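Local coordinates for protein cephalosporin acylase (Bacillus halodurans, PDB 2NLZ) that probably cleaves side-chain amide bonds of cephalosporins or gamma-glutamyl compounds, as an N-terminal nucleophile (Ntn) hydrolase of the gamma-glutamyltranspeptidase family, at residues D[111-115]-D[174-179]; D[181-186]-D[381-386]; D[203-207]-D[389-393]; D[446-450]-D[469-473]. The protein carries 1 engineered substitution. All coordinates share one frame. Residue numbers count along the deposited sequence, not the author numbering.

In the fold
Contacts 1, 2 and 3 form a continuous run on one side of the chain's centre, with contact 4 set apart. Contacts 1 and 2 have centres about 9 Å apart and meet through Gly113 N and Ser383 O, 2.9 Å apart in a probable hydrogen bond. Contacts 2 and 3, with centres about 11 Å apart, touch where Phe186 CE1 lies 3.8 Å from His204 CE1; their segments alternate along the chain, in the order 181-186, 203-207, 381-386, 389-393. Contact 4 is at least about 17 Å from the others, measured between nearest atoms. All four join parts of the protein itself, and none can be tied to the catalytic site from its geometry.

Contact 1: D[111-115]-D[174-179]; sequences PYGVI and WTDDVY
Two irregular loop segments face each other, with Gly113 CA 7.1 Å from Val178 CA and Tyr112 CA 8.7 Å from Trp174 CA. Tyr112 is extended (phi/psi -129/160), and its side chain, chi1 m with chi2 115°, offers one ring face to Trp174. The indole is also m at chi1, but its chi2 of -7° turns its edge into that face: Tyr112 CD2 is 3.4 Å from Trp174 CZ2, and the phenol and five-membered-ring centroids are 5.0 Å apart with planes at 67°. This T-shaped (edge-to-face) pair joins the loop preceding helix 122-133 to the linker between helices 157-173 and 180-186, in a largely helical part of this gamma-glutamyltranspeptidase-family chain. Trp174 has a second edge-to-face partner, Trp182. Tyr179 (chi1 m, chi2 -67°) places its OH 3.4 Å from Tyr112 CB and 3.0 Å from Gly113 N, the latter at an angle too poor for a hydrogen bond; that amide pairs instead with the backbone of Ser383. Gly113, at 100/-166, would bring a CB within 3.3 Å of Tyr179 OH. Beyond it, Val114 meets Val178, whose chi1 of -119° lies between wells, through CG1 atoms 3.8 Å apart.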
loop_
_atom_site.group_PDB
_atom_site.type_symbol
_atom_site.label_atom_id
_atom_site.label_comp_id
_atom_site.label_asym_id
_atom_site.label_seq_id
_atom_site.Cartn_x
_atom_site.Cartn_y
_atom_site.Cartn_z
ATOM N N PRO D 111 24.021 25.604 23.005
ATOM C CA PRO D 111 22.706 25.756 22.392
ATOM C C PRO D 111 21.736 26.623 23.214
ATOM O O PRO D 111 20.822 27.233 22.656
ATOM C CB PRO D 111 22.198 24.315 22.284
ATOM C CG PRO D 111 22.975 23.546 23.289
ATOM C CD PRO D 111 24.291 24.222 23.444
ATOM N N TYR D 112 21.952 26.692 24.524
ATOM C CA TYR D 112 20.990 27.324 25.420
ATOM C C TYR D 112 21.603 28.376 26.348
ATOM O O TYR D 112 22.815 28.388 26.579
ATOM C CB TYR D 112 20.256 26.245 26.218
ATOM C CG TYR D 112 19.596 25.218 25.321
ATOM C CD1 TYR D 112 20.004 23.891 25.325
ATOM C CD2 TYR D 112 18.578 25.588 24.434
ATOM C CE1 TYR D 112 19.402 22.948 24.485
ATOM C CE2 TYR D 112 17.967 24.656 23.597
ATOM C CZ TYR D 112 18.383 23.340 23.626
ATOM O OH TYR D 112 17.774 22.427 22.793
ATOM N N GLY D 113 20.764 29.263 26.872
ATOM C CA GLY D 113 21.250 30.330 27.735
ATOM C C GLY D 113 21.393 31.653 27.015
ATOM O O GLY D 113 20.880 31.831 25.918
ATOM N N VAL D 114 22.097 32.586 27.633
ATOM C CA VAL D 114 22.143 33.947 27.126
ATOM C C VAL D 114 23.179 34.103 26.032
ATOM O O VAL D 114 23.177 35.104 25.296
ATOM C CB VAL D 114 22.430 34.961 28.249
ATOM C CG1 VAL D 114 21.179 35.196 29.071
ATOM C CG2 VAL D 114 23.572 34.481 29.135
ATOM N N ILE D 115 24.049 33.103 25.921
ATOM C CA ILE D 115 25.207 33.174 25.030
ATOM C C ILE D 115 24.903 33.109 23.512
ATOM O O ILE D 115 25.423 33.934 22.762
ATOM C CB ILE D 115 26.307 32.175 25.467
ATOM C CG1 ILE D 115 26.737 32.478 26.905
ATOM C CG2 ILE D 115 27.519 32.245 24.548
ATOM C CD1 ILE D 115 26.865 31.253 27.788
ATOM N N TRP D 174 17.662 22.522 32.421
ATOM C CA TRP D 174 17.588 23.951 32.703
ATOM C C TRP D 174 17.286 24.211 34.185
ATOM O O TRP D 174 16.140 24.465 34.561
ATOM C CB TRP D 174 16.550 24.653 31.799
ATOM C CG TRP D 174 16.847 24.658 30.292
ATOM C CD1 TRP D 174 17.987 24.232 29.671
ATOM C CD2 TRP D 174 15.985 25.145 29.243
ATOM N NE1 TRP D 174 17.879 24.398 28.310
ATOM C CE2 TRP D 174 16.662 24.957 28.023
ATOM C CE3 TRP D 174 14.706 25.714 29.218
ATOM C CZ2 TRP D 174 16.099 25.308 26.791
ATOM C CZ3 TRP D 174 14.146 26.055 27.990
ATOM C CH2 TRP D 174 14.844 25.848 26.798
ATOM N N THR D 175 18.318 24.124 35.020
ATOM C CA THR D 175 18.207 24.497 36.431
ATOM C C THR D 175 19.061 25.730 36.704
ATOM O O THR D 175 20.164 25.637 37.238
ATOM C CB THR D 175 18.620 23.353 37.386
ATOM O OG1 THR D 175 19.804 22.715 36.895
ATOM C CG2 THR D 175 17.501 22.324 37.513
ATOM N N ASP D 176 18.537 26.884 36.316
ATOM C CA ASP D 176 19.237 28.147 36.462
ATOM C C ASP D 176 18.184 29.230 36.610
ATOM O O ASP D 176 17.007 28.994 36.344
ATOM C CB ASP D 176 20.100 28.411 35.227
ATOM C CG ASP D 176 21.294 29.299 35.519
ATOM O OD1 ASP D 176 22.423 28.870 35.223
ATOM O OD2 ASP D 176 21.116 30.421 36.032
ATOM N N ASP D 177 18.603 30.414 37.040
ATOM C CA ASP D 177 17.690 31.536 37.186
ATOM C C ASP D 177 17.136 31.988 35.839
ATOM O O ASP D 177 15.963 32.346 35.741
ATOM C CB ASP D 177 18.376 32.704 37.900
ATOM C CG ASP D 177 18.441 32.514 39.399
ATOM O OD1 ASP D 177 18.062 33.451 40.132
ATOM O OD2 ASP D 177 18.864 31.428 39.846
ATOM N N VAL D 178 17.980 31.948 34.807
ATOM C CA VAL D 178 17.622 32.424 33.467
ATOM C C VAL D 178 16.442 31.693 32.850
ATOM O O VAL D 178 15.688 32.280 32.066
ATOM C CB VAL D 178 18.797 32.327 32.464
ATOM C CG1 VAL D 178 19.159 33.696 31.938
ATOM C CG2 VAL D 178 19.993 31.618 33.078
ATOM N N TYR D 179 16.287 30.419 33.201
ATOM C CA TYR D 179 15.277 29.579 32.561
ATOM C C TYR D 179 13.933 29.583 33.282
ATOM O O TYR D 179 12.969 28.984 32.808
ATOM C CB TYR D 179 15.784 28.145 32.407
ATOM C CG TYR D 179 17.051 28.007 31.587
ATOM C CD1 TYR D 179 17.058 28.278 30.221
ATOM C CD2 TYR D 179 18.247 27.595 32.179
ATOM C CE1 TYR D 179 18.231 28.151 29.465
ATOM C CE2 TYR D 179 19.420 27.457 31.430
ATOM C CZ TYR D 179 19.402 27.740 30.077
ATOM O OH TYR D 179 20.544 27.616 29.332
#

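Contact 2: D[181-186]-D[381-386]; sequences PWFDTF and FGSGVV
Trp182 presents the edge of its indole to one face of Phe381, with the five-membered-ring and phenyl centroids 4.8 Å apart and the planes at 79°. Phe381 in turn directs its own edge at a face of Phe186 (centroids 4.8 Å, planes 54°), so the three rings make an aromatic cluster between helix 180-186 and the loop joining strands 370-376 and 386-387 of this gamma-glutamyltranspeptidase-family (Ntn) chain. In the helical turn from Pro181, Thr185 N and Phe186 N donate to Pro181 O and Trp182 O, both at 2.8 Å. The rotamers that give this arrangement are t with chi2 97° for Trp182, m with chi2 -61° for Phe186, and m with chi2 -85° for Phe381. The closest ring approaches are Trp182 NE1 to Phe381 CD1 at 3.3 Å and Phe186 CG to Phe381 CE1 at 3.6 Å. The loop then turns through Gly382 (106/-134) and Gly384 (89/-13). Between them Ser383, chi1 p, accepts a hydrogen bond from Val385 N at OG (3.3 Å), an ST turn. Val386, t and near-extended at -118/122, has its CA 5.3 Å from Trp182 CA, the closest CA pair of the two segments. Its CG2 lies 3.6 Å from Trp182 CD1 and 3.8 Å from Phe186 CE2. At the start of the helical segment, Pro181 CB rests 3.1 Å from Val386 O.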
loop_
_atom_site.group_PDB
_atom_site.type_symbol
_atom_site.label_atom_id
_atom_site.label_comp_id
_atom_site.label_asym_id
_atom_site.label_seq_id
_atom_site.Cartn_x
_atom_site.Cartn_y
_atom_site.Cartn_z
ATOM N N PRO D 181 11.679 32.155 33.805
ATOM C CA PRO D 181 10.533 32.759 33.131
ATOM C C PRO D 181 9.950 31.903 32.009
ATOM O O PRO D 181 8.763 32.028 31.710
ATOM C CB PRO D 181 11.106 34.061 32.568
ATOM C CG PRO D 181 12.280 34.351 33.407
ATOM C CD PRO D 181 12.870 33.011 33.663
ATOM N N TRP D 182 10.774 31.043 31.412
ATOM C CA TRP D 182 10.300 30.063 30.435
ATOM C C TRP D 182 9.306 29.093 31.061
ATOM O O TRP D 182 8.262 28.799 30.476
ATOM C CB TRP D 182 11.468 29.280 29.831
ATOM C CG TRP D 182 11.066 28.401 28.674
ATOM C CD1 TRP D 182 11.164 28.705 27.348
ATOM C CD2 TRP D 182 10.507 27.077 28.740
ATOM N NE1 TRP D 182 10.700 27.661 26.584
ATOM C CE2 TRP D 182 10.288 26.651 27.411
ATOM C CE3 TRP D 182 10.170 26.211 29.790
ATOM C CZ2 TRP D 182 9.750 25.401 27.107
ATOM C CZ3 TRP D 182 9.632 24.972 29.486
ATOM C CH2 TRP D 182 9.427 24.579 28.156
ATOM N N PHE D 183 9.642 28.578 32.237
ATOM C CA PHE D 183 8.736 27.706 32.964
ATOM C C PHE D 183 7.494 28.457 33.437
ATOM O O PHE D 183 6.415 27.884 33.490
ATOM C CB PHE D 183 9.443 27.051 34.155
ATOM C CG PHE D 183 10.484 26.036 33.762
ATOM C CD1 PHE D 183 10.116 24.742 33.423
ATOM C CD2 PHE D 183 11.828 26.373 33.738
ATOM C CE1 PHE D 183 11.071 23.808 33.056
ATOM C CE2 PHE D 183 12.791 25.445 33.377
ATOM C CZ PHE D 183 12.410 24.160 33.035
ATOM N N ASP D 184 7.642 29.734 33.779
ATOM C CA ASP D 184 6.502 30.532 34.228
ATOM C C ASP D 184 5.533 30.822 33.077
ATOM O O ASP D 184 4.314 30.814 33.271
ATOM C CB ASP D 184 6.972 31.838 34.873
ATOM C CG ASP D 184 7.687 31.615 36.191
ATOM O OD1 ASP D 184 7.509 30.544 36.813
ATOM O OD2 ASP D 184 8.429 32.525 36.607
ATOM N N THR D 185 6.095 31.054 31.888
ATOM C CA THR D 185 5.342 31.390 30.684
ATOM C C THR D 185 4.768 30.170 29.954
ATOM O O THR D 185 3.591 30.156 29.607
ATOM C CB THR D 185 6.229 32.167 29.698
ATOM O OG1 THR D 185 6.749 33.326 30.349
ATOM C CG2 THR D 185 5.458 32.579 28.446
ATOM N N PHE D 186 5.600 29.156 29.719
ATOM C CA PHE D 186 5.213 28.035 28.857
ATOM C C PHE D 186 4.831 26.760 29.601
ATOM O O PHE D 186 4.291 25.826 29.000
ATOM C CB PHE D 186 6.316 27.739 27.843
ATOM C CG PHE D 186 6.605 28.876 26.929
ATOM C CD1 PHE D 186 5.623 29.360 26.084
ATOM C CD2 PHE D 186 7.852 29.467 26.913
ATOM C CE1 PHE D 186 5.882 30.409 25.232
ATOM C CE2 PHE D 186 8.124 30.526 26.068
ATOM C CZ PHE D 186 7.138 30.998 25.227
ATOM N N PHE D 381 11.955 26.263 20.939
ATOM C CA PHE D 381 11.647 27.444 21.738
ATOM C C PHE D 381 12.779 28.472 21.669
ATOM O O PHE D 381 12.582 29.651 21.960
ATOM C CB PHE D 381 11.380 27.041 23.190
ATOM C CG PHE D 381 9.972 26.584 23.451
ATOM C CD1 PHE D 381 8.963 27.507 23.731
ATOM C CD2 PHE D 381 9.655 25.239 23.439
ATOM C CE1 PHE D 381 7.658 27.097 23.984
ATOM C CE2 PHE D 381 8.352 24.819 23.689
ATOM C CZ PHE D 381 7.350 25.751 23.966
ATOM N N GLY D 382 13.961 28.016 21.273
ATOM C CA GLY D 382 15.113 28.887 21.133
ATOM C C GLY D 382 16.126 28.703 22.241
ATOM O O GLY D 382 16.470 27.588 22.599
ATOM N N SER D 383 16.592 29.814 22.791
ATOM C CA SER D 383 17.646 29.798 23.801
ATOM C C SER D 383 17.168 29.390 25.186
ATOM O O SER D 383 17.972 29.041 26.038
ATOM C CB SER D 383 18.309 31.175 23.871
ATOM O OG SER D 383 17.385 32.183 24.257
ATOM N N GLY D 384 15.863 29.455 25.409
ATOM C CA GLY D 384 15.295 29.238 26.734
ATOM C C GLY D 384 15.203 30.509 27.557
ATOM O O GLY D 384 14.534 30.548 28.602
ATOM N N VAL D 385 15.879 31.550 27.088
ATOM C CA VAL D 385 15.780 32.851 27.707
ATOM C C VAL D 385 14.452 33.471 27.329
ATOM O O VAL D 385 14.185 33.736 26.160
ATOM C CB VAL D 385 16.926 33.769 27.282
ATOM C CG1 VAL D 385 16.830 35.116 27.997
ATOM C CG2 VAL D 385 18.243 33.109 27.593
ATOM N N VAL D 386 13.602 33.658 28.325
ATOM C CA VAL D 386 12.381 34.407 28.134
ATOM C C VAL D 386 12.467 35.612 29.050
ATOM O O VAL D 386 12.666 35.454 30.253
ATOM C CB VAL D 386 11.138 33.564 28.464
ATOM C CG1 VAL D 386 9.873 34.395 28.314
ATOM C CG2 VAL D 386 11.066 32.339 27.564
#

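Contact 3: D[203-207]-D[389-393]; sequences GHADT and GTGIA
This is a close, largely buried packing of helix on turn, backbone against backbone at Gly203 and with His204 and Thr207 beside it: residues 203-207 of helix 202-212 lie against 389-393, which spans a turn and the short, weakly bonded strand 392-393. The closest CA pair is Gly203 and Thr390, 4.0 Å apart. Gly203 is helical (-56/-55), and Thr207 N donates to Gly203 O at 3.1 Å; a CB on Gly203 would come within 3.1 Å of Gly389 O and Gly391 N. Phi is positive at Gly389 (67/3) and Gly391 (71/21), with Thr390 at -115/-16 between them. A CB on Gly391 would clash, 2.3 Å from His204 ND1, an atom hydrogen-bonded to Ser201. Gly391 O sits over one face of the imidazole (chi1 m, chi2 73°), 3.0 Å from His204 CE1. Thr207 (t) brings CG2 to 2.9 Å from Thr390 O, and its CB to 3.1 Å from Thr390 OG1. No hydrogen bond crosses the interface, and Gly203 O and Thr390 O, two acceptors, stand 3.0 Å apart; the fit rests on shape, with glycines allowing the close approach, and on a CA-H...O contact from Gly203 CA to Gly389 O (3.4 Å).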
loop_
_atom_site.group_PDB
_atom_site.type_symbol
_atom_site.label_atom_id
_atom_site.label_comp_id
_atom_site.label_asym_id
_atom_site.label_seq_id
_atom_site.Cartn_x
_atom_site.Cartn_y
_atom_site.Cartn_z
ATOM N N GLY D 203 1.530 37.997 28.943
ATOM C CA GLY D 203 2.801 38.544 28.517
ATOM C C GLY D 203 2.821 38.777 27.020
ATOM O O GLY D 203 3.067 39.898 26.564
ATOM N N HIS D 204 2.539 37.716 26.265
ATOM C CA HIS D 204 2.494 37.773 24.805
ATOM C C HIS D 204 1.556 38.856 24.293
ATOM O O HIS D 204 1.903 39.592 23.374
ATOM C CB HIS D 204 2.075 36.425 24.227
ATOM C CG HIS D 204 3.195 35.439 24.111
ATOM N ND1 HIS D 204 3.747 34.808 25.203
ATOM C CD2 HIS D 204 3.852 34.963 23.029
ATOM C CE1 HIS D 204 4.696 33.984 24.797
ATOM N NE2 HIS D 204 4.784 34.064 23.481
ATOM N N ALA D 205 0.376 38.953 24.903
ATOM C CA ALA D 205 -0.593 39.987 24.562
ATOM C C ALA D 205 -0.047 41.407 24.761
ATOM O O ALA D 205 -0.138 42.236 23.847
ATOM C CB ALA D 205 -1.851 39.795 25.360
ATOM N N ASP D 206 0.519 41.664 25.946
ATOM C CA ASP D 206 1.057 42.978 26.321
ATOM C C ASP D 206 2.132 43.458 25.357
ATOM O O ASP D 206 2.098 44.598 24.873
ATOM C CB ASP D 206 1.628 42.946 27.746
ATOM C CG ASP D 206 0.549 42.807 28.810
ATOM O OD1 ASP D 206 -0.627 43.111 28.519
ATOM O OD2 ASP D 206 0.879 42.387 29.940
ATOM N N THR D 207 3.078 42.572 25.074
ATOM C CA THR D 207 4.198 42.937 24.228
ATOM C C THR D 207 3.790 43.096 22.758
ATOM O O THR D 207 4.290 43.991 22.069
ATOM C CB THR D 207 5.404 41.989 24.419
ATOM O OG1 THR D 207 6.433 42.331 23.492
ATOM C CG2 THR D 207 5.014 40.587 24.180
ATOM N N GLY D 389 7.731 38.007 32.248
ATOM C CA GLY D 389 6.440 38.690 32.149
ATOM C C GLY D 389 6.090 39.292 30.798
ATOM O O GLY D 389 5.051 39.935 30.659
ATOM N N THR D 390 6.945 39.098 29.798
ATOM C CA THR D 390 6.658 39.637 28.477
ATOM C C THR D 390 6.432 38.579 27.412
ATOM O O THR D 390 5.910 38.882 26.352
ATOM C CB THR D 390 7.716 40.647 28.001
ATOM O OG1 THR D 390 7.334 41.166 26.722
ATOM C CG2 THR D 390 9.033 39.995 27.860
ATOM N N GLY D 391 6.821 37.342 27.689
ATOM C CA GLY D 391 6.606 36.256 26.736
ATOM C C GLY D 391 7.478 36.331 25.495
ATOM O O GLY D 391 7.149 35.753 24.453
ATOM N N ILE D 392 8.589 37.057 25.593
ATOM C CA ILE D 392 9.535 37.097 24.487
ATOM C C ILE D 392 10.504 35.937 24.672
ATOM O O ILE D 392 11.432 36.000 25.484
ATOM C CB ILE D 392 10.289 38.445 24.397
ATOM C CG1 ILE D 392 9.298 39.611 24.299
ATOM C CG2 ILE D 392 11.228 38.455 23.195
ATOM C CD1 ILE D 392 9.925 40.979 24.465
ATOM N N ALA D 393 10.253 34.855 23.949
ATOM C CA ALA D 393 11.193 33.760 23.925
ATOM C C ALA D 393 12.296 34.103 22.931
ATOM O O ALA D 393 12.047 34.245 21.729
ATOM C CB ALA D 393 10.501 32.488 23.531
#

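Contact 4: D[446-450]-D[469-473]; sequences QGHMQ and PRWQW
Helix 444-457 packs on the outer strand 471-473 of a three-stranded mixed sheet, and two glutamines one helical turn apart serve that strand's edge. The axes of segments 446-450 and 471-473 approach to 9.0 Å, their directions 139° apart, so Gln446 pairs with Trp473 and Gln450 with Trp471. Each side-chain amide both accepts from and donates to the backbone of one residue. Gln446 (m, t, chi3 50°) receives Trp473 N at OE1 (2.6 Å) and gives NE2 to Trp473 O (3.0 Å); Gln450 (m, t, chi3 78°) receives Trp471 N at OE1 (3.2 Å) and gives NE2 to Trp471 O (2.9 Å). Gln450 NE2 also bonds Gln446 O at 3.0 Å, and Gln446 NE2 also bonds Phe442 O. Gln472, between the two, bonds through its backbone to Gln480 of strand 478-481. The indole nitrogens go to Gln300 (Trp471) and Gly476 O (Trp473). Gln450 CD lies over one face of the Trp471 indole, while at its edge Met449 CE is 3.2 Å from Trp471 CZ2.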
loop_
_atom_site.group_PDB
_atom_site.type_symbol
_atom_site.label_atom_id
_atom_site.label_comp_id
_atom_site.label_asym_id
_atom_site.label_seq_id
_atom_site.Cartn_x
_atom_site.Cartn_y
_atom_site.Cartn_z
ATOM N N GLN D 446 16.929 21.115 0.774
ATOM C CA GLN D 446 16.588 19.809 0.223
ATOM C C GLN D 446 15.102 19.725 -0.096
ATOM O O GLN D 446 14.714 19.196 -1.149
ATOM C CB GLN D 446 17.018 18.700 1.176
ATOM C CG GLN D 446 18.419 18.928 1.741
ATOM C CD GLN D 446 18.989 17.714 2.461
ATOM O OE1 GLN D 446 18.992 16.590 1.935
ATOM N NE2 GLN D 446 19.496 17.944 3.673
ATOM N N GLY D 447 14.285 20.284 0.797
ATOM C CA GLY D 447 12.841 20.403 0.574
ATOM C C GLY D 447 12.473 21.362 -0.548
ATOM O O GLY D 447 11.506 21.141 -1.279
ATOM N N HIS D 448 13.252 22.430 -0.675
ATOM C CA HIS D 448 13.115 23.361 -1.787
ATOM C C HIS D 448 13.450 22.665 -3.115
ATOM O O HIS D 448 12.753 22.853 -4.115
ATOM C CB HIS D 448 14.027 24.572 -1.586
ATOM C CG HIS D 448 13.464 25.612 -0.670
ATOM N ND1 HIS D 448 13.672 26.959 -0.865
ATOM C CD2 HIS D 448 12.694 25.509 0.441
ATOM C CE1 HIS D 448 13.059 27.641 0.088
ATOM N NE2 HIS D 448 12.466 26.784 0.898
ATOM N N MET D 449 14.505 21.855 -3.126
ATOM C CA MET D 449 14.871 21.157 -4.353
ATOM C C MET D 449 13.788 20.167 -4.738
ATOM O O MET D 449 13.460 20.034 -5.920
ATOM C CB MET D 449 16.215 20.433 -4.232
ATOM C CG MET D 449 16.794 20.057 -5.594
ATOM S SD MET D 449 18.293 19.032 -5.676
ATOM C CE MET D 449 17.778 17.685 -4.667
ATOM N N GLN D 450 13.225 19.488 -3.737
ATOM C CA GLN D 450 12.207 18.479 -4.011
ATOM C C GLN D 450 10.912 19.089 -4.538
ATOM O O GLN D 450 10.450 18.656 -5.592
ATOM C CB GLN D 450 11.997 17.527 -2.830
ATOM C CG GLN D 450 13.174 16.564 -2.653
ATOM C CD GLN D 450 13.200 15.881 -1.289
ATOM O OE1 GLN D 450 12.449 14.941 -1.043
ATOM N NE2 GLN D 450 14.087 16.331 -0.412
ATOM N N PRO D 469 6.595 11.562 -0.959
ATOM C CA PRO D 469 7.569 11.068 0.022
ATOM C C PRO D 469 8.889 11.801 -0.105
ATOM O O PRO D 469 9.257 12.215 -1.207
ATOM C CB PRO D 469 7.743 9.596 -0.357
ATOM C CG PRO D 469 7.252 9.496 -1.783
ATOM C CD PRO D 469 6.146 10.493 -1.870
ATOM N N ARG D 470 9.586 11.964 1.013
ATOM C CA ARG D 470 10.751 12.830 1.049
ATOM C C ARG D 470 12.011 12.133 1.496
ATOM O O ARG D 470 11.979 11.220 2.309
ATOM C CB ARG D 470 10.493 14.047 1.936
ATOM C CG ARG D 470 9.509 15.046 1.332
ATOM C CD ARG D 470 9.099 16.089 2.346
ATOM N NE ARG D 470 7.888 16.797 1.951
ATOM C CZ ARG D 470 7.110 17.485 2.788
ATOM N NH1 ARG D 470 7.418 17.555 4.080
ATOM N NH2 ARG D 470 6.014 18.100 2.332
ATOM N N TRP D 471 13.129 12.579 0.942
ATOM C CA TRP D 471 14.436 12.157 1.397
ATOM C C TRP D 471 15.159 13.358 1.986
ATOM O O TRP D 471 14.819 14.505 1.671
ATOM C CB TRP D 471 15.242 11.593 0.228
ATOM C CG TRP D 471 15.324 12.543 -0.914
ATOM C CD1 TRP D 471 14.505 12.582 -2.012
ATOM C CD2 TRP D 471 16.266 13.612 -1.074
ATOM N NE1 TRP D 471 14.883 13.609 -2.840
ATOM C CE2 TRP D 471 15.959 14.256 -2.284
ATOM C CE3 TRP D 471 17.335 14.084 -0.309
ATOM C CZ2 TRP D 471 16.682 15.350 -2.744
ATOM C CZ3 TRP D 471 18.052 15.180 -0.767
ATOM C CH2 TRP D 471 17.725 15.797 -1.970
ATOM N N GLN D 472 16.149 13.095 2.841
ATOM C CA GLN D 472 17.083 14.136 3.266
ATOM C C GLN D 472 18.462 13.613 3.630
ATOM O O GLN D 472 18.589 12.640 4.366
ATOM C CB GLN D 472 16.513 15.008 4.387
ATOM C CG GLN D 472 16.428 14.392 5.759
ATOM C CD GLN D 472 16.157 15.445 6.810
ATOM O OE1 GLN D 472 16.825 16.482 6.853
ATOM N NE2 GLN D 472 15.166 15.195 7.656
ATOM N N TRP D 473 19.488 14.270 3.092
ATOM C CA TRP D 473 20.884 13.938 3.382
ATOM C C TRP D 473 21.334 14.562 4.707
ATOM O O TRP D 473 21.009 15.711 4.989
ATOM C CB TRP D 473 21.773 14.432 2.237
ATOM C CG TRP D 473 23.210 14.513 2.577
ATOM C CD1 TRP D 473 24.110 13.502 2.544
ATOM C CD2 TRP D 473 23.918 15.670 3.008
ATOM N NE1 TRP D 473 25.346 13.952 2.921
ATOM C CE2 TRP D 473 25.253 15.285 3.216
ATOM C CE3 TRP D 473 23.551 16.995 3.244
ATOM C CZ2 TRP D 473 26.230 16.179 3.649
ATOM C CZ3 TRP D 473 24.524 17.885 3.672
ATOM C CH2 TRP D 473 25.847 17.471 3.871
#